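Local coordinates for protein glucosamine-6-phosphate deaminase (Thermotoga maritima, PDB 1J5X) that belongs to the SIS-domain family of alpha/beta proteins and is built around two parallel beta sheets flanked by helices, at residues S227-S230 with A231-C234; I158-T161 with K162-S165. All coordinates share one frame; numbering follows the deposited sequence.

After helices 15-25 and 27-35 the chain builds the five-stranded parallel sheet, ending with strand 147-150, then runs through a loop into interaction 2, where residues 158-161 lead into the first turn of helix 162-179. Interaction 1 follows much later, inside helix 222-238, which connects strands 214-218 and 241-245 of the four-stranded parallel sheet. Each contact joins adjoining segments, so neither closes a long loop; they stand in series, without nesting or crossing, their centres about 11 Å apart. In space they meet: Lys233 NZ probably bonds to Met160 O, and Glu229 CG packs on Phe164 CE2, tying helix 222-238 to the start of helix 162-179.

Interaction 1 (S227-S230 with A231-C234); sequences SLES and ALKC
Glu229 and Lys233, one helical turn apart, form the salt bridge of this stretch, with Lys233 NZ 2.5 Å from Glu229 OE2, a short separation. The ammonium group comes from above the carboxylate plane, about 40° out of it. Both chains have to bend to meet: Glu229 leaves with CG anti to the backbone N (chi1 174°) and folds at chi2, while Lys233 folds at chi2 and chi3, so that the two chains cross at a slant and meet at their ends. Lys233 CE thus comes 3.1 Å from Glu229 OE2, and Lys233 CG sits 3.2 Å from Glu229 O. The pair is buried and has further polar partners. Lys233 NZ also bonds to Met160 O and Ser62 OG, and Glu229 OE1 to Asn65 ND2, which would limit the carboxylate's rotation.

Beneath the pair runs the regular i to i+4 ladder of helix 222-238, the connection of a beta-alpha-beta unit between strands 214-218 and 241-245. Ala231 N reaches Ser227 O at 2.9 Å, Lys233 N reaches Glu229 O at 3.0 Å, and Leu232 N and Cys234 N bond likewise to Leu228 O and Ser230 O. The serine hydroxyls turn back to the preceding turn, Ser227 OG bonding to Phe223 O and Ser230 OG to Val226 O.

Other side-chain contacts within the stretch are loose van der Waals touches. Leu232 CD2 lies 4.0 Å from Glu229 OE1, and Cys234 SG approaches Ser230 O at 3.8 Å. Outside the stretch, Ala231 and Cys234 touch strands 214-218 and 241-245, at Phe217 and Phe215 among others, whereas Leu228 and Leu232 rest against Asn65 of helix 62-78.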
ATOM      1  N   SER A 227      -5.070   3.907   1.091  1.00 18.42           N
ATOM      2  CA  SER A 227      -6.116   4.413   0.167  1.00 19.02           C
ATOM      3  C   SER A 227      -5.530   4.748  -1.206  1.00 18.69           C
ATOM      4  O   SER A 227      -6.109   4.404  -2.247  1.00 15.13           O
ATOM      5  CB  SER A 227      -6.836   5.600   0.820  1.00 20.04           C
ATOM      6  OG  SER A 227      -7.640   5.114   1.941  1.00 16.76           O
ATOM      7  N   LEU A 228      -4.335   5.353  -1.229  1.00 15.31           N
ATOM      8  CA  LEU A 228      -3.723   5.669  -2.524  1.00 18.57           C
ATOM      9  C   LEU A 228      -3.441   4.398  -3.289  1.00 20.81           C
ATOM     10  O   LEU A 228      -3.696   4.315  -4.523  1.00 17.93           O
ATOM     11  CB  LEU A 228      -2.398   6.399  -2.380  1.00 21.75           C
ATOM     12  CG  LEU A 228      -2.350   7.885  -2.641  1.00 27.34           C
ATOM     13  CD1 LEU A 228      -0.828   8.205  -2.713  1.00 22.35           C
ATOM     14  CD2 LEU A 228      -3.101   8.369  -3.961  1.00 21.34           C
ATOM     15  N   GLU A 229      -2.886   3.405  -2.579  1.00 16.62           N
ATOM     16  CA  GLU A 229      -2.580   2.128  -3.179  1.00 18.79           C
ATOM     17  C   GLU A 229      -3.921   1.464  -3.628  1.00 21.02           C
ATOM     18  O   GLU A 229      -3.998   0.916  -4.749  1.00 19.07           O
ATOM     19  CB  GLU A 229      -1.839   1.208  -2.180  1.00 19.02           C
ATOM     20  CG  GLU A 229      -1.573  -0.251  -2.658  1.00 22.15           C
ATOM     21  CD  GLU A 229      -0.695  -0.377  -3.926  1.00 23.51           C
ATOM     22  OE1 GLU A 229      -0.280   0.670  -4.478  1.00 24.01           O
ATOM     23  OE2 GLU A 229      -0.439  -1.523  -4.329  1.00 23.66           O
ATOM     24  N   SER A 230      -4.974   1.600  -2.813  1.00 17.97           N
ATOM     25  CA  SER A 230      -6.260   0.979  -3.200  1.00 18.93           C
ATOM     26  C   SER A 230      -6.757   1.561  -4.561  1.00 18.99           C
ATOM     27  O   SER A 230      -7.184   0.823  -5.484  1.00 21.58           O
ATOM     28  CB  SER A 230      -7.288   1.254  -2.138  1.00 17.56           C
ATOM     29  OG  SER A 230      -6.953   0.484  -0.973  1.00 19.33           O
ATOM     30  N   ALA A 231      -6.705   2.868  -4.685  1.00 17.43           N
ATOM     31  CA  ALA A 231      -7.153   3.476  -5.935  1.00 19.81           C
ATOM     32  C   ALA A 231      -6.341   2.986  -7.101  1.00 20.96           C
ATOM     33  O   ALA A 231      -6.891   2.676  -8.175  1.00 19.93           O
ATOM     34  CB  ALA A 231      -7.106   5.030  -5.814  1.00 19.49           C
ATOM     35  N   LEU A 232      -5.038   2.826  -6.908  1.00 18.21           N
ATOM     36  CA  LEU A 232      -4.210   2.406  -8.019  1.00 20.35           C
ATOM     37  C   LEU A 232      -4.554   0.975  -8.452  1.00 23.38           C
ATOM     38  O   LEU A 232      -4.526   0.621  -9.667  1.00 20.96           O
ATOM     39  CB  LEU A 232      -2.718   2.525  -7.629  1.00 20.25           C
ATOM     40  CG  LEU A 232      -1.750   1.988  -8.678  1.00 23.68           C
ATOM     41  CD1 LEU A 232      -1.936   2.878  -9.895  1.00 23.02           C
ATOM     42  CD2 LEU A 232      -0.286   2.066  -8.259  1.00 21.07           C
ATOM     43  N   LYS A 233      -4.867   0.108  -7.480  1.00 19.45           N
ATOM     44  CA  LYS A 233      -5.229  -1.271  -7.857  1.00 21.37           C
ATOM     45  C   LYS A 233      -6.475  -1.266  -8.725  1.00 20.89           C
ATOM     46  O   LYS A 233      -6.544  -2.027  -9.704  1.00 23.65           O
ATOM     47  CB  LYS A 233      -5.506  -2.139  -6.615  1.00 20.71           C
ATOM     48  CG  LYS A 233      -4.420  -2.192  -5.538  1.00 22.19           C
ATOM     49  CD  LYS A 233      -3.109  -2.833  -5.969  1.00 18.94           C
ATOM     50  CE  LYS A 233      -2.207  -1.885  -6.858  1.00 20.42           C
ATOM     51  NZ  LYS A 233      -0.730  -2.240  -6.739  1.00 21.84           N
ATOM     52  N   CYS A 234      -7.461  -0.458  -8.385  1.00 20.73           N
ATOM     53  CA  CYS A 234      -8.677  -0.461  -9.190  1.00 21.98           C
ATOM     54  C   CYS A 234      -8.498   0.221 -10.505  1.00 24.13           C
ATOM     55  O   CYS A 234      -9.219  -0.096 -11.469  1.00 21.53           O
ATOM     56  CB  CYS A 234      -9.825   0.157  -8.465  1.00 20.18           C
ATOM     57  SG  CYS A 234     -10.261  -0.911  -7.004  1.00 23.42           S
TER

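Interaction 2 (I158-T161 with K162-S165); sequences IVMT and KSFS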
ATOM      1  N   ILE A 158       1.585  -8.210 -13.403  1.00 26.71           N
ATOM      2  CA  ILE A 158       1.892  -6.812 -13.679  1.00 30.54           C
ATOM      3  C   ILE A 158       1.520  -5.991 -12.434  1.00 30.42           C
ATOM      4  O   ILE A 158       2.311  -5.182 -11.965  1.00 28.95           O
ATOM      5  CB  ILE A 158       1.026  -6.223 -14.870  1.00 33.15           C
ATOM      6  CG1 ILE A 158       1.381  -6.925 -16.165  1.00 36.15           C
ATOM      7  CG2 ILE A 158       1.256  -4.704 -15.042  1.00 32.04           C
ATOM      8  CD1 ILE A 158       2.862  -7.309 -16.226  1.00 34.99           C
ATOM      9  N   VAL A 159       0.305  -6.179 -11.934  1.00 28.16           N
ATOM     10  CA  VAL A 159      -0.130  -5.423 -10.762  1.00 27.08           C
ATOM     11  C   VAL A 159       0.412  -5.980  -9.462  1.00 25.74           C
ATOM     12  O   VAL A 159       0.388  -7.198  -9.209  1.00 23.28           O
ATOM     13  CB  VAL A 159      -1.666  -5.374 -10.718  1.00 27.86           C
ATOM     14  CG1 VAL A 159      -2.161  -4.587  -9.504  1.00 25.78           C
ATOM     15  CG2 VAL A 159      -2.159  -4.734 -12.005  1.00 27.44           C
HETATM   16  N   MSE A 160       0.957  -5.080  -8.637  1.00 23.90           N
HETATM   17  CA  MSE A 160       1.468  -5.493  -7.339  1.00 24.09           C
HETATM   18  C   MSE A 160       0.302  -5.759  -6.419  1.00 22.99           C
HETATM   19  O   MSE A 160      -0.637  -4.967  -6.344  1.00 21.64           O
HETATM   20  CB  MSE A 160       2.368  -4.393  -6.746  1.00 26.62           C
HETATM   21  CG  MSE A 160       3.763  -4.506  -7.261  1.00 30.63           C
HETATM   22 SE   MSE A 160       4.890  -2.973  -6.662  1.00 42.58          SE
HETATM   23  CE  MSE A 160       4.355  -3.124  -4.793  1.00 18.49           C
ATOM     24  N   THR A 161       0.373  -6.887  -5.688  1.00 24.23           N
ATOM     25  CA  THR A 161      -0.691  -7.245  -4.788  1.00 21.61           C
ATOM     26  C   THR A 161      -0.039  -7.618  -3.461  1.00 23.23           C
ATOM     27  O   THR A 161       0.195  -6.739  -2.597  1.00 21.52           O
ATOM     28  CB  THR A 161      -1.597  -8.457  -5.364  1.00 20.08           C
ATOM     29  OG1 THR A 161      -0.771  -9.578  -5.734  1.00 21.24           O
ATOM     30  CG2 THR A 161      -2.378  -7.976  -6.582  1.00 21.32           C
ATOM     31  N   LYS A 162       0.287  -8.885  -3.315  1.00 20.59           N
ATOM     32  CA  LYS A 162       0.883  -9.403  -2.075  1.00 22.65           C
ATOM     33  C   LYS A 162       2.229  -8.790  -1.721  1.00 23.62           C
ATOM     34  O   LYS A 162       2.566  -8.698  -0.551  1.00 23.87           O
ATOM     35  CB  LYS A 162       1.063 -10.926  -2.177  1.00 24.37           C
ATOM     36  CG  LYS A 162       2.117 -11.381  -3.169  1.00 25.84           C
ATOM     37  CD  LYS A 162       2.072 -12.932  -3.260  1.00 28.32           C
ATOM     38  CE  LYS A 162       3.365 -13.564  -3.746  1.00 30.07           C
ATOM     39  NZ  LYS A 162       3.314 -15.077  -3.851  1.00 29.71           N
ATOM     40  N   SER A 163       2.997  -8.340  -2.713  1.00 22.27           N
ATOM     41  CA  SER A 163       4.301  -7.773  -2.402  1.00 19.42           C
ATOM     42  C   SER A 163       4.148  -6.466  -1.598  1.00 20.98           C
ATOM     43  O   SER A 163       4.995  -6.170  -0.751  1.00 19.86           O
ATOM     44  CB  SER A 163       5.130  -7.474  -3.686  1.00 20.36           C
ATOM     45  OG  SER A 163       4.498  -6.541  -4.510  1.00 20.90           O
ATOM     46  N   PHE A 164       3.089  -5.726  -1.860  1.00 18.84           N
ATOM     47  CA  PHE A 164       2.905  -4.464  -1.119  1.00 21.12           C
ATOM     48  C   PHE A 164       2.685  -4.839   0.386  1.00 21.89           C
ATOM     49  O   PHE A 164       3.383  -4.361   1.302  1.00 18.51           O
ATOM     50  CB  PHE A 164       1.671  -3.747  -1.672  1.00 20.00           C
ATOM     51  CG  PHE A 164       1.295  -2.489  -0.915  1.00 20.13           C
ATOM     52  CD1 PHE A 164       0.535  -2.562   0.265  1.00 21.31           C
ATOM     53  CD2 PHE A 164       1.704  -1.242  -1.386  1.00 20.24           C
ATOM     54  CE1 PHE A 164       0.188  -1.436   0.948  1.00 21.42           C
ATOM     55  CE2 PHE A 164       1.363  -0.067  -0.685  1.00 19.35           C
ATOM     56  CZ  PHE A 164       0.606  -0.167   0.467  1.00 20.76           C
ATOM     57  N   SER A 165       1.740  -5.740   0.599  1.00 19.41           N
ATOM     58  CA  SER A 165       1.397  -6.144   1.970  1.00 18.88           C
ATOM     59  C   SER A 165       2.550  -6.791   2.668  1.00 19.04           C
ATOM     60  O   SER A 165       2.842  -6.505   3.842  1.00 18.54           O
ATOM     61  CB  SER A 165       0.227  -7.129   1.947  1.00 19.57           C
ATOM     62  OG  SER A 165      -0.924  -6.522   1.356  1.00 24.20           O
TER
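Met160, a selenomethionine in this model, curls its end over the start of helix 162-179 and touches Ser163 and Phe164. A bend at chi3 (49°) swings the terminal methyl back toward the helix. Met160 CE lies 3.4 Å from Ser163 OG, and Met160 CG is almost as near, so the hydroxyl rests beside the selenomethionine chain. Farther along, Met160 CE meets Phe164 CB at 4.2 Å, an apolar contact with the base of the side chain.

One hydrogen bond joins the segments, from Phe164 N to Thr161 O at 3.2 Å. It is bent, with an N-H...O angle of 137°, and the donor stands above the carbonyl plane. Thr161 occupies the N-cap position, yet its side chain makes no capping bond.

Polar groups here have partners outside the segments: Ser163 OG bonds to Glu155 OE1, the backbone Thr161 N to Glu155 OE2, and Lys162 NZ forms a salt bridge with Asp22.

This buried helix start within the SIS domain is wedged among three helices, with Thr161 and Lys162 against helix 15-25, Met160 and Phe164 against helix 62-78, and Thr161 and Phe164 also touching helix 222-238.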